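PDB 3QWX: cell death abnormality protein 2 from Caenorhabditis elegans, which serves as a CRK-family SH2–SH3 signalling adaptor needed for cell migration and cell-corpse engulfment, forming a ternary complex with CED-5 and CED-12. Local coordinates for residues A[12-17]-A[110-115]; A[22-27]-A[39-44]; A[50-55]-A[60-65]; A[67-72]-A[78-83]; A[85-90]-A[96-101]. All coordinates share one frame; numbering follows the deposited sequence.

Interaction 1. Residues A[12-17]-A[110-115]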
# COMPACT_ATOMS: atom_id res chain seq x y z
N ARG A 12 0.02 -2.40 5.86
CA ARG A 12 1.34 -2.44 5.24
C ARG A 12 1.31 -3.21 3.91
O ARG A 12 2.18 -3.05 3.06
CB ARG A 12 2.39 -3.00 6.21
CG ARG A 12 2.74 -2.02 7.35
CD ARG A 12 3.63 -2.67 8.40
NE ARG A 12 4.05 -1.75 9.45
CZ ARG A 12 3.33 -1.43 10.53
NH1 ARG A 12 2.11 -1.94 10.69
NH2 ARG A 12 3.82 -0.59 11.43
N SER A 13 0.26 -4.01 3.73
CA SER A 13 0.03 -4.71 2.46
C SER A 13 -0.67 -3.83 1.42
O SER A 13 -0.76 -4.21 0.25
CB SER A 13 -0.75 -6.00 2.69
OG SER A 13 -0.08 -6.85 3.60
N PHE A 14 -1.20 -2.67 1.82
CA PHE A 14 -1.62 -1.70 0.80
C PHE A 14 -0.82 -0.39 0.84
O PHE A 14 -1.30 0.68 0.45
CB PHE A 14 -3.14 -1.49 0.74
CG PHE A 14 -3.81 -1.34 2.08
CD1 PHE A 14 -3.77 -0.14 2.77
CD2 PHE A 14 -4.55 -2.39 2.60
CE1 PHE A 14 -4.44 0.00 3.99
CE2 PHE A 14 -5.23 -2.26 3.82
CZ PHE A 14 -5.16 -1.06 4.51
N TYR A 15 0.43 -0.53 1.29
CA TYR A 15 1.38 0.57 1.42
C TYR A 15 2.42 0.46 0.29
O TYR A 15 2.95 -0.62 0.04
CB TYR A 15 2.03 0.50 2.80
CG TYR A 15 3.26 1.36 2.99
CD1 TYR A 15 3.23 2.72 2.78
CD2 TYR A 15 4.45 0.79 3.41
CE1 TYR A 15 4.36 3.50 2.96
CE2 TYR A 15 5.59 1.55 3.60
CZ TYR A 15 5.54 2.90 3.37
OH TYR A 15 6.68 3.66 3.55
N PHE A 16 2.67 1.56 -0.41
CA PHE A 16 3.52 1.55 -1.59
C PHE A 16 4.71 2.51 -1.42
O PHE A 16 4.68 3.64 -1.89
CB PHE A 16 2.71 1.90 -2.85
CG PHE A 16 1.64 0.89 -3.18
CD1 PHE A 16 0.39 0.93 -2.55
CD2 PHE A 16 1.87 -0.10 -4.12
CE1 PHE A 16 -0.59 -0.02 -2.84
CE2 PHE A 16 0.89 -1.03 -4.43
CZ PHE A 16 -0.35 -0.99 -3.79
N PRO A 17 5.76 2.03 -0.74
CA PRO A 17 6.95 2.80 -0.38
C PRO A 17 7.64 3.47 -1.59
O PRO A 17 8.18 4.56 -1.44
CB PRO A 17 7.88 1.76 0.25
CG PRO A 17 7.01 0.60 0.61
CD PRO A 17 5.87 0.61 -0.37
N LEU A 110 -13.13 1.89 0.64
CA LEU A 110 -13.89 0.67 0.37
C LEU A 110 -12.95 -0.50 0.09
O LEU A 110 -13.12 -1.59 0.63
CB LEU A 110 -14.86 0.86 -0.80
CG LEU A 110 -16.04 -0.12 -0.93
CD1 LEU A 110 -17.12 0.43 -1.86
CD2 LEU A 110 -15.61 -1.51 -1.38
N ALA A 111 -11.96 -0.25 -0.76
CA ALA A 111 -11.07 -1.32 -1.21
C ALA A 111 -9.64 -0.83 -1.44
O ALA A 111 -9.41 0.21 -2.02
CB ALA A 111 -11.61 -1.96 -2.47
N ALA A 112 -8.68 -1.62 -0.97
CA ALA A 112 -7.27 -1.34 -1.22
C ALA A 112 -6.95 -1.50 -2.72
O ALA A 112 -7.37 -2.48 -3.36
CB ALA A 112 -6.41 -2.29 -0.40
N TYR A 113 -6.22 -0.53 -3.27
CA TYR A 113 -5.71 -0.62 -4.64
C TYR A 113 -4.79 -1.84 -4.78
O TYR A 113 -4.01 -2.14 -3.87
CB TYR A 113 -4.91 0.65 -5.01
CG TYR A 113 -4.36 0.57 -6.41
CD1 TYR A 113 -5.20 0.77 -7.51
CD2 TYR A 113 -3.02 0.28 -6.65
CE1 TYR A 113 -4.71 0.68 -8.80
CE2 TYR A 113 -2.53 0.19 -7.94
CZ TYR A 113 -3.38 0.39 -9.01
OH TYR A 113 -2.91 0.31 -10.31
N LYS A 114 -4.88 -2.53 -5.91
CA LYS A 114 -4.01 -3.67 -6.21
C LYS A 114 -3.55 -3.57 -7.66
O LYS A 114 -4.37 -3.39 -8.57
CB LYS A 114 -4.74 -5.01 -6.00
CG LYS A 114 -5.21 -5.28 -4.57
CD LYS A 114 -5.68 -6.72 -4.39
CE LYS A 114 -4.52 -7.72 -4.45
NZ LYS A 114 -4.94 -9.16 -4.47
N LYS A 115 -2.25 -3.68 -7.87
CA LYS A 115 -1.71 -3.74 -9.23
C LYS A 115 -2.11 -5.04 -9.90
O LYS A 115 -2.21 -6.07 -9.23
CB LYS A 115 -0.19 -3.62 -9.20
CG LYS A 115 0.32 -2.34 -8.55
CD LYS A 115 1.83 -2.28 -8.61
CE LYS A 115 2.38 -1.07 -7.87
NZ LYS A 115 3.84 -0.88 -8.08
O HOH W 1 -2.93 -3.39 -1.98
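At the joined ends of this SH2 domain, F14 and F16 of 12-17 face A112, Y113 and K115 of 110-115. Both short strands, 15-16 and 111-112, run parallel to strand 37-42 and hydrogen-bond to it through their backbones; the two segments themselves meet mainly through side chains, with one bridging water. The methyl of A112 packs obliquely on the ring of F14, CB lying 3.5 Å from CD2. A chi1 of 44° holds the F14 ring with its CD2 side against this methyl, and F14 CB is itself 3.6 Å from A112 CB; F38 meets the same ring edge-to-face. The CZ of F16 lies at the edge of the Y113 ring, near the ring plane and 4.1 Å from CD2, the two side chains crossing at roughly a right angle, while Y113 O lies in the plane of the F16 ring, 3.8 Å from CZ. On its way to a salt bridge with E155, the extended chain of K115 slides past F16, its CE 3.7 Å from F16 CE2. A water donates to S13 O, at 3.2 Å, and to Y113 O. The arrangement is typical of the SH2 fold, whose N and C termini lie close together; here both flank strand 37-42.

Interaction 2. Residues A[22-27]-A[39-44]. With SO4 (sulfate ion), chain B.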
# COMPACT_ATOMS: atom_id res chain seq x y z
N GLU A 22 2.46 11.70 -7.70
CA GLU A 22 2.06 11.78 -9.10
C GLU A 22 1.68 10.41 -9.67
O GLU A 22 0.72 10.29 -10.44
CB GLU A 22 3.16 12.44 -9.93
CG GLU A 22 3.33 13.94 -9.66
CD GLU A 22 3.92 14.25 -8.28
OE1 GLU A 22 4.84 13.52 -7.83
OE2 GLU A 22 3.47 15.25 -7.66
N GLU A 23 2.44 9.38 -9.30
CA GLU A 23 2.10 8.05 -9.78
C GLU A 23 0.79 7.56 -9.17
O GLU A 23 -0.07 7.02 -9.87
CB GLU A 23 3.21 7.04 -9.53
CG GLU A 23 2.91 5.73 -10.27
CD GLU A 23 3.94 4.65 -10.06
OE1 GLU A 23 4.91 4.85 -9.29
OE2 GLU A 23 3.76 3.57 -10.68
N ALA A 24 0.64 7.73 -7.86
CA ALA A 24 -0.61 7.39 -7.17
C ALA A 24 -1.83 8.06 -7.79
O ALA A 24 -2.88 7.44 -7.96
CB ALA A 24 -0.52 7.73 -5.68
N HIS A 25 -1.70 9.35 -8.09
CA HIS A 25 -2.81 10.12 -8.65
C HIS A 25 -3.21 9.55 -10.01
O HIS A 25 -4.40 9.38 -10.32
CB HIS A 25 -2.39 11.58 -8.80
CG HIS A 25 -3.54 12.55 -8.76
ND1 HIS A 25 -4.52 12.58 -9.73
CD2 HIS A 25 -3.85 13.52 -7.87
CE1 HIS A 25 -5.39 13.53 -9.43
NE2 HIS A 25 -5.01 14.11 -8.31
N LYS A 26 -2.21 9.27 -10.83
CA LYS A 26 -2.44 8.66 -12.12
C LYS A 26 -3.11 7.29 -11.98
O LYS A 26 -4.12 7.03 -12.62
CB LYS A 26 -1.12 8.52 -12.89
CG LYS A 26 -1.27 7.91 -14.28
CD LYS A 26 0.05 7.32 -14.76
CE LYS A 26 -0.12 6.54 -16.06
NZ LYS A 26 1.19 6.20 -16.71
N LEU A 27 -2.55 6.41 -11.15
CA LEU A 27 -3.11 5.06 -11.00
C LEU A 27 -4.55 5.09 -10.48
O LEU A 27 -5.43 4.42 -11.03
CB LEU A 27 -2.22 4.21 -10.08
CG LEU A 27 -0.81 3.90 -10.61
CD1 LEU A 27 -0.03 3.03 -9.62
CD2 LEU A 27 -0.87 3.25 -11.99
N LEU A 39 -4.89 3.78 -1.50
CA LEU A 39 -3.63 3.19 -1.11
C LEU A 39 -2.91 4.11 -0.15
O LEU A 39 -3.26 5.29 -0.02
CB LEU A 39 -2.76 2.91 -2.34
CG LEU A 39 -2.42 4.07 -3.28
CD1 LEU A 39 -1.29 4.94 -2.73
CD2 LEU A 39 -2.02 3.49 -4.64
N MET A 40 -1.92 3.56 0.53
CA MET A 40 -1.02 4.36 1.33
C MET A 40 0.36 4.37 0.71
O MET A 40 0.72 3.47 -0.04
CB MET A 40 -0.96 3.85 2.77
CG MET A 40 -2.14 4.33 3.62
SD MET A 40 -2.00 3.68 5.27
CE MET A 40 -0.55 4.53 5.88
N ARG A 41 1.12 5.42 1.02
CA ARG A 41 2.44 5.62 0.44
C ARG A 41 3.19 6.60 1.32
O ARG A 41 2.63 7.11 2.29
CB ARG A 41 2.33 6.20 -0.98
CG ARG A 41 1.60 7.53 -1.02
CD ARG A 41 1.45 8.08 -2.43
NE ARG A 41 0.62 9.29 -2.38
CZ ARG A 41 1.07 10.48 -2.02
NH1 ARG A 41 2.33 10.63 -1.67
NH2 ARG A 41 0.25 11.53 -1.98
N ASP A 42 4.43 6.88 0.97
CA ASP A 42 5.18 7.91 1.69
C ASP A 42 4.77 9.33 1.28
O ASP A 42 4.50 9.60 0.11
CB ASP A 42 6.68 7.70 1.51
CG ASP A 42 7.13 6.36 2.06
OD1 ASP A 42 6.77 6.07 3.21
OD2 ASP A 42 7.80 5.60 1.34
N SER A 43 4.70 10.22 2.26
CA SER A 43 4.52 11.64 1.98
C SER A 43 5.83 12.29 1.52
O SER A 43 6.91 11.75 1.74
CB SER A 43 3.99 12.35 3.23
OG SER A 43 3.93 13.74 3.04
N SER A 44 5.73 13.46 0.90
CA SER A 44 6.91 14.26 0.61
C SER A 44 7.52 14.78 1.91
O SER A 44 8.68 15.21 1.96
CB SER A 44 6.57 15.42 -0.34
OG SER A 44 5.66 16.35 0.25
S SO4 B . 2.71 14.42 -0.68
O1 SO4 B . 3.49 13.22 -0.97
O2 SO4 B . 3.25 15.53 -1.44
O3 SO4 B . 1.30 14.24 -1.04
O4 SO4 B . 2.78 14.69 0.75
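Sulfate O1 is gripped by two donors, R41 NH1 and S44 N, each 2.9 Å away, and R41 in turn rests on A24 of helix 21-29. Strand 37-42 carries the sequence FLMR, which corresponds to the FLVR motif of SH2 domains; its arginine characteristically binds phosphotyrosine, and the sulfate, probably from the crystallisation liquor, is consistent with a phosphate mimic in that pocket. The anion lies in the plane of the R41 guanidinium, at its edge: besides NH1 to O1, with 174° at the hydrogen, NH2 donates to O3 over 3.1 Å at 177°, so the two nearly straight bonds fix the group's rotation. S43 OG donates to O4 at 2.7 Å, S44 N gives a second, longer bond to O4, and S44 OG donates to O2. R21 NH1 also donates to the sulfate. R41 reaches it because a chi1 of 59° tucks CG over the backbone and the chain then runs extended to NE, which is hydrogen-bonded to T52 OG1. A24 belongs to the helix of the beta-alpha-beta unit and packs against this arm: its CB is 3.8 Å from both CD and NE of R41, and 4.1 Å from CD1 of L39.

Interaction 3. Residues A[50-55]-A[60-65]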
# COMPACT_ATOMS: atom_id res chain seq x y z
N SER A 50 0.96 9.25 3.35
CA SER A 50 -0.10 9.85 2.59
C SER A 50 -1.09 8.77 2.24
O SER A 50 -0.71 7.67 1.86
CB SER A 50 0.44 10.47 1.29
OG SER A 50 0.98 11.75 1.53
N LEU A 51 -2.37 9.11 2.38
CA LEU A 51 -3.46 8.27 1.95
C LEU A 51 -4.01 8.88 0.67
O LEU A 51 -4.41 10.04 0.67
CB LEU A 51 -4.55 8.26 3.04
CG LEU A 51 -5.86 7.51 2.78
CD1 LEU A 51 -5.64 6.00 2.68
CD2 LEU A 51 -6.85 7.83 3.88
N THR A 52 -4.01 8.11 -0.41
CA THR A 52 -4.55 8.56 -1.71
C THR A 52 -5.80 7.75 -2.08
O THR A 52 -5.78 6.51 -2.04
CB THR A 52 -3.47 8.44 -2.85
OG1 THR A 52 -2.29 9.17 -2.47
CG2 THR A 52 -4.00 9.02 -4.17
N VAL A 53 -6.88 8.45 -2.42
CA VAL A 53 -8.21 7.85 -2.60
C VAL A 53 -8.93 8.36 -3.86
O VAL A 53 -8.92 9.55 -4.15
CB VAL A 53 -9.13 8.13 -1.37
CG1 VAL A 53 -10.32 7.18 -1.35
CG2 VAL A 53 -8.37 8.04 -0.07
N ARG A 54 -9.55 7.45 -4.60
CA ARG A 54 -10.47 7.83 -5.68
C ARG A 54 -11.82 8.10 -5.03
O ARG A 54 -12.45 7.19 -4.49
CB ARG A 54 -10.59 6.68 -6.68
CG ARG A 54 -11.61 6.88 -7.79
CD ARG A 54 -11.28 8.06 -8.70
NE ARG A 54 -12.11 8.04 -9.90
CZ ARG A 54 -11.80 7.37 -11.01
NH1 ARG A 54 -10.66 6.69 -11.08
NH2 ARG A 54 -12.61 7.40 -12.07
N GLU A 55 -12.25 9.36 -5.06
CA GLU A 55 -13.44 9.77 -4.32
C GLU A 55 -14.57 10.25 -5.22
O GLU A 55 -15.71 10.43 -4.77
CB GLU A 55 -13.08 10.85 -3.28
CG GLU A 55 -12.18 10.31 -2.17
CD GLU A 55 -12.09 11.22 -0.98
OE1 GLU A 55 -13.14 11.56 -0.38
OE2 GLU A 55 -10.96 11.60 -0.62
N ASN A 60 -13.15 16.94 -8.88
CA ASN A 60 -11.97 16.47 -8.13
C ASN A 60 -11.94 14.96 -7.84
O ASN A 60 -12.41 14.50 -6.80
CB ASN A 60 -11.95 17.26 -6.82
CG ASN A 60 -10.81 16.86 -5.90
OD1 ASN A 60 -9.85 16.21 -6.30
ND2 ASN A 60 -10.91 17.27 -4.64
N ALA A 61 -11.37 14.18 -8.76
CA ALA A 61 -11.49 12.72 -8.69
C ALA A 61 -10.64 12.05 -7.61
O ALA A 61 -11.13 11.21 -6.85
CB ALA A 61 -11.22 12.09 -10.06
N VAL A 62 -9.36 12.40 -7.58
CA VAL A 62 -8.43 11.75 -6.66
C VAL A 62 -7.96 12.73 -5.59
O VAL A 62 -7.52 13.83 -5.91
CB VAL A 62 -7.23 11.13 -7.44
CG1 VAL A 62 -6.25 10.51 -6.48
CG2 VAL A 62 -7.73 10.08 -8.42
N CYS A 63 -8.08 12.33 -4.32
CA CYS A 63 -7.64 13.16 -3.19
C CYS A 63 -6.51 12.51 -2.38
O CYS A 63 -6.42 11.29 -2.29
CB CYS A 63 -8.81 13.47 -2.23
SG CYS A 63 -10.34 14.02 -3.02
N HIS A 64 -5.66 13.35 -1.80
CA HIS A 64 -4.54 12.91 -0.98
C HIS A 64 -4.65 13.49 0.43
O HIS A 64 -5.02 14.66 0.60
CB HIS A 64 -3.23 13.39 -1.61
CG HIS A 64 -3.03 12.94 -3.02
ND1 HIS A 64 -3.58 13.60 -4.10
CD2 HIS A 64 -2.34 11.89 -3.54
CE1 HIS A 64 -3.23 12.99 -5.21
NE2 HIS A 64 -2.48 11.95 -4.90
N TYR A 65 -4.30 12.69 1.43
CA TYR A 65 -4.37 13.11 2.83
C TYR A 65 -3.08 12.83 3.57
O TYR A 65 -2.57 11.72 3.55
CB TYR A 65 -5.51 12.39 3.55
CG TYR A 65 -6.82 12.65 2.88
CD1 TYR A 65 -7.59 13.75 3.23
CD2 TYR A 65 -7.26 11.83 1.85
CE1 TYR A 65 -8.77 14.02 2.60
CE2 TYR A 65 -8.43 12.08 1.21
CZ TYR A 65 -9.19 13.18 1.59
OH TYR A 65 -10.37 13.43 0.94
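A61 and E55 open the ladder of this antiparallel beta hairpin of the central SH2 sheet: A61 O accepts from E55 N at 2.8 Å, while A61 CB lies beside the arginine side chain of R54. V62 follows in a non-hydrogen-bonded pair with R54, its CG1 meeting T52 CG2 at 3.6 Å and its CG2 approaching R54 CD, so it touches two side chains of the opposite strand. C63 forms a hydrogen-bonded pair with V53, V53 N to C63 O and C63 N to V53 O both being 2.9 Å, and C63 CB lies 3.3 Å from E55 OE2. H64 and T52 run side by side in the same direction; ring atom H64 CD2 comes near T52 OG1, the hydroxyl itself being taken by R41. Y65 closes the register with two backbone bonds to L51. Its ring, with CG anti to the carbonyl carbon (chi1 -58°), reaches back toward E55: OE2 lies in the ring plane at its edge, and OH donates to it over a very short, hence doubtful, 2.5 Å. The other oxygen, E55 OE1, is held by the backbone N atoms of T105, E106 and A107. T52, V62 and H64 look toward helix 21-29, whereas L51 and Y65 pack on I84 of strand 82-84, with strand 37-42 flanking strand 49-54.

Interaction 4. Residues A[67-72]-A[78-83]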
# COMPACT_ATOMS: atom_id res chain seq x y z
N ILE A 67 -1.13 11.94 6.68
CA ILE A 67 -1.36 11.29 7.96
C ILE A 67 -0.17 11.67 8.84
O ILE A 67 0.95 11.18 8.67
CB ILE A 67 -1.47 9.75 7.80
CG1 ILE A 67 -2.67 9.38 6.93
CG2 ILE A 67 -1.51 9.05 9.18
CD1 ILE A 67 -2.84 7.90 6.72
N GLU A 68 -0.42 12.59 9.77
CA GLU A 68 0.65 13.13 10.60
C GLU A 68 0.80 12.36 11.89
O GLU A 68 -0.18 11.97 12.52
CB GLU A 68 0.39 14.60 10.91
CG GLU A 68 0.04 15.41 9.69
CD GLU A 68 -0.23 16.85 10.02
OE1 GLU A 68 0.70 17.53 10.48
OE2 GLU A 68 -1.38 17.30 9.81
N ARG A 69 2.04 12.12 12.28
CA ARG A 69 2.33 11.46 13.54
C ARG A 69 2.46 12.50 14.64
O ARG A 69 3.13 13.54 14.46
CB ARG A 69 3.61 10.63 13.44
CG ARG A 69 3.99 9.99 14.76
CD ARG A 69 4.92 8.83 14.57
NE ARG A 69 6.14 9.22 13.89
CZ ARG A 69 7.27 8.53 13.95
NH1 ARG A 69 7.32 7.41 14.68
NH2 ARG A 69 8.35 8.95 13.29
N GLY A 70 1.84 12.21 15.77
CA GLY A 70 1.80 13.16 16.86
C GLY A 70 2.95 12.94 17.82
O GLY A 70 3.93 12.28 17.49
N GLU A 71 2.81 13.49 19.01
CA GLU A 71 3.84 13.41 20.04
C GLU A 71 3.66 12.15 20.89
O GLU A 71 2.56 11.89 21.40
CB GLU A 71 3.77 14.66 20.90
CG GLU A 71 4.57 14.61 22.18
CD GLU A 71 4.56 15.94 22.89
OE1 GLU A 71 3.93 16.04 23.97
OE2 GLU A 71 5.16 16.89 22.35
N PRO A 72 4.73 11.36 21.05
CA PRO A 72 4.68 10.13 21.84
C PRO A 72 4.71 10.49 23.32
O PRO A 72 5.34 11.49 23.66
CB PRO A 72 5.99 9.41 21.47
CG PRO A 72 6.67 10.27 20.44
CD PRO A 72 6.09 11.63 20.55
N ALA A 78 3.28 4.38 25.29
CA ALA A 78 2.12 4.76 24.49
C ALA A 78 2.55 5.40 23.18
O ALA A 78 2.78 6.62 23.11
CB ALA A 78 1.20 5.71 25.27
N ALA A 79 2.67 4.59 22.13
CA ALA A 79 3.07 5.05 20.80
C ALA A 79 2.35 6.34 20.38
O ALA A 79 1.18 6.56 20.72
CB ALA A 79 2.85 3.95 19.76
N ALA A 80 3.05 7.20 19.65
CA ALA A 80 2.45 8.42 19.15
C ALA A 80 1.17 8.12 18.39
O ALA A 80 1.07 7.13 17.65
CB ALA A 80 3.43 9.20 18.27
N GLY A 81 0.18 8.98 18.57
CA GLY A 81 -1.06 8.86 17.83
C GLY A 81 -0.85 9.41 16.43
O GLY A 81 0.27 9.73 16.02
N VAL A 82 -1.95 9.56 15.71
CA VAL A 82 -1.89 9.89 14.31
C VAL A 82 -3.05 10.83 14.00
O VAL A 82 -4.10 10.78 14.67
CB VAL A 82 -1.95 8.59 13.50
CG1 VAL A 82 -3.02 8.65 12.44
CG2 VAL A 82 -0.56 8.21 12.96
N LYS A 83 -2.88 11.70 13.00
CA LYS A 83 -3.91 12.69 12.68
C LYS A 83 -4.12 12.85 11.17
O LYS A 83 -3.16 12.84 10.40
CB LYS A 83 -3.53 14.04 13.30
CG LYS A 83 -4.66 15.05 13.33
CD LYS A 83 -4.27 16.32 14.09
CE LYS A 83 -3.10 17.03 13.44
NZ LYS A 83 -2.79 18.31 14.16
O HOH W 2 0.30 10.91 20.50
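Three backbone hydrogen bonds join E68 and G70 to K83 and G81. E68 N to K83 O and K83 N to E68 O, both 2.8 Å, make one hydrogen-bonded pair. G70 N to G81 O, at 2.9 Å, follows just past R69 and V82, the last pair of the regular strand ladder. V82 CA adds a CA-H···O contact to E68 O. Beyond the paired strands, a water bridges the two chains: it accepts from G81 N and donates to E71 O. Among the apolar contacts, I67 and V82 meet on the other side of the ladder from E68 and K83, within the antiparallel pairing of strands 62-69 and 82-84 in the SH2 sheet. I67 CG2, anti to its own N, meets V82 CG1 at 3.6 Å, and both side chains also touch L95 of helix 92-98. Nearer the turn, A80 CB fits between R69 CG, at 3.6 Å, and P72 CG, at 4.0 Å, with G70 O 3.2 Å from it. Among charged groups, E68 and K83 lie alongside, pointing the same way; E68 OE2 and K83 NZ are 4.7 Å apart, short of contact, though the opposite charges might attract weakly at that range.

Interaction 5. Residues A[85-90]-A[96-101]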
# COMPACT_ATOMS: atom_id res chain seq x y z
N ALA A 85 -5.82 15.90 9.07
CA ALA A 85 -6.37 17.23 9.28
C ALA A 85 -6.45 17.50 10.77
O ALA A 85 -5.43 17.57 11.46
CB ALA A 85 -7.76 17.36 8.64
N ASN A 86 -7.67 17.63 11.27
CA ASN A 86 -7.88 17.87 12.69
C ASN A 86 -8.67 16.75 13.36
O ASN A 86 -9.45 16.99 14.28
CB ASN A 86 -8.56 19.22 12.88
CG ASN A 86 -9.38 19.61 11.68
OD1 ASN A 86 -9.08 20.59 11.00
ND2 ASN A 86 -10.43 18.84 11.41
N GLN A 87 -8.48 15.52 12.89
CA GLN A 87 -9.04 14.36 13.56
C GLN A 87 -7.92 13.42 14.00
O GLN A 87 -7.10 12.98 13.20
CB GLN A 87 -10.01 13.62 12.64
CG GLN A 87 -11.18 14.45 12.16
CD GLN A 87 -12.03 13.71 11.16
OE1 GLN A 87 -12.61 12.67 11.47
NE2 GLN A 87 -12.10 14.23 9.94
N SER A 88 -7.90 13.12 15.30
CA SER A 88 -6.85 12.30 15.88
C SER A 88 -7.32 10.88 16.07
O SER A 88 -8.50 10.64 16.36
CB SER A 88 -6.39 12.90 17.21
OG SER A 88 -6.00 14.25 17.04
N PHE A 89 -6.40 9.94 15.89
CA PHE A 89 -6.66 8.52 16.07
C PHE A 89 -5.53 7.87 16.84
O PHE A 89 -4.39 8.32 16.75
CB PHE A 89 -6.89 7.84 14.71
CG PHE A 89 -8.06 8.40 13.97
CD1 PHE A 89 -7.90 9.41 13.04
CD2 PHE A 89 -9.34 7.96 14.26
CE1 PHE A 89 -9.00 9.96 12.38
CE2 PHE A 89 -10.45 8.49 13.61
CZ PHE A 89 -10.27 9.49 12.66
N PRO A 90 -5.84 6.82 17.61
CA PRO A 90 -4.80 6.17 18.43
C PRO A 90 -3.70 5.56 17.56
O PRO A 90 -2.53 5.56 17.94
CB PRO A 90 -5.56 5.07 19.16
CG PRO A 90 -6.96 5.57 19.23
CD PRO A 90 -7.18 6.31 17.93
N LEU A 96 -7.96 4.16 9.62
CA LEU A 96 -8.46 3.51 8.41
C LEU A 96 -9.84 2.91 8.63
O LEU A 96 -10.71 3.04 7.78
CB LEU A 96 -7.50 2.40 7.94
CG LEU A 96 -6.10 2.83 7.47
CD1 LEU A 96 -5.27 1.61 7.15
CD2 LEU A 96 -6.17 3.76 6.27
N ASN A 97 -10.02 2.22 9.75
CA ASN A 97 -11.35 1.71 10.11
C ASN A 97 -12.39 2.82 10.13
O ASN A 97 -13.52 2.66 9.63
CB ASN A 97 -11.33 1.05 11.48
CG ASN A 97 -12.69 0.55 11.89
OD1 ASN A 97 -13.18 -0.46 11.37
ND2 ASN A 97 -13.33 1.25 12.83
N HIS A 98 -12.02 3.95 10.73
CA HIS A 98 -12.95 5.05 10.91
C HIS A 98 -13.52 5.50 9.56
O HIS A 98 -14.70 5.83 9.44
CB HIS A 98 -12.25 6.22 11.61
CG HIS A 98 -13.11 7.44 11.78
ND1 HIS A 98 -13.96 7.61 12.85
CD2 HIS A 98 -13.24 8.55 11.01
CE1 HIS A 98 -14.58 8.77 12.73
NE2 HIS A 98 -14.16 9.36 11.63
N PHE A 99 -12.68 5.51 8.53
CA PHE A 99 -13.11 6.05 7.24
C PHE A 99 -13.72 5.00 6.30
O PHE A 99 -13.96 5.26 5.13
CB PHE A 99 -11.99 6.87 6.58
CG PHE A 99 -11.73 8.19 7.27
CD1 PHE A 99 -12.61 9.25 7.10
CD2 PHE A 99 -10.62 8.37 8.08
CE1 PHE A 99 -12.39 10.47 7.72
CE2 PHE A 99 -10.38 9.59 8.71
CZ PHE A 99 -11.27 10.64 8.53
N LYS A 100 -14.00 3.82 6.84
CA LYS A 100 -14.85 2.86 6.15
C LYS A 100 -16.30 3.35 6.15
O LYS A 100 -17.03 3.12 5.19
CB LYS A 100 -14.80 1.49 6.83
CG LYS A 100 -13.57 0.65 6.54
CD LYS A 100 -13.79 -0.76 7.08
CE LYS A 100 -12.66 -1.70 6.75
NZ LYS A 100 -12.95 -3.06 7.28
N MET A 101 -16.69 4.01 7.23
CA MET A 101 -18.10 4.36 7.45
C MET A 101 -18.34 5.85 7.63
O MET A 101 -19.43 6.27 8.02
CB MET A 101 -18.66 3.61 8.67
CG MET A 101 -18.84 2.10 8.48
SD MET A 101 -19.95 1.65 7.13
CE MET A 101 -21.55 1.92 7.90
O HOH W 3 -15.13 11.80 10.44
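With CG opposite its carbonyl carbon (chi1 -61°), F89 sends its ring from strand 87-89 toward helix 92-98, while H98, whose CG is opposite its backbone N (chi1 177°), extends its imidazole to meet it. F89 CE2 lies over one face of that imidazole, near the rim, 3.4 Å from H98 CG. The ring planes differ by 52°, with centroids 4.9 Å apart, so the rings meet obliquely. F99, the next residue, adds its ring: its CE2 touches F89 CE1 at 3.9 Å, and H98 CD2 stands above the centre of its ring. Q87 adds the polar end of the group. Its amide NE2 lies in the plane of the F99 ring at its edge, 3.9 Å from F99 CZ, while Q87 OE1 is 3.7 Å from H98 NE2, too far for a direct bond. A water bridges the pair: it donates to Q87 OE1 at 2.9 Å and is equally close to H98 NE2, lying in the imidazole plane. Such a bridge would help hold the histidine ring at its present rotation. F89, H98 and F99 form an aromatic cluster, here joining a short sheet strand to the C-terminal end of the second helix in the SH2 fold.

How the interactions relate
Interaction 1 starts nearest the N terminus and closes last, so its 92-residue loop holds the other four, which follow in series without crossing. Interaction 2 closes first, tying helix 21-29 to strand 37-42, which interaction 1 also flanks: F16 N bonds to M40 O. Interaction 3 comes next, a short hairpin beside it, linked by the backbone bond of R41 O to S50 N. Strand 62-69 carries on into interaction 4, whose partner strand pairs with 87-89 through V82 O and F89 N. Interaction 5 ties strand 87-89 to the end of helix 92-98, where L96 touches F14, returning the chain to the start of interaction 1.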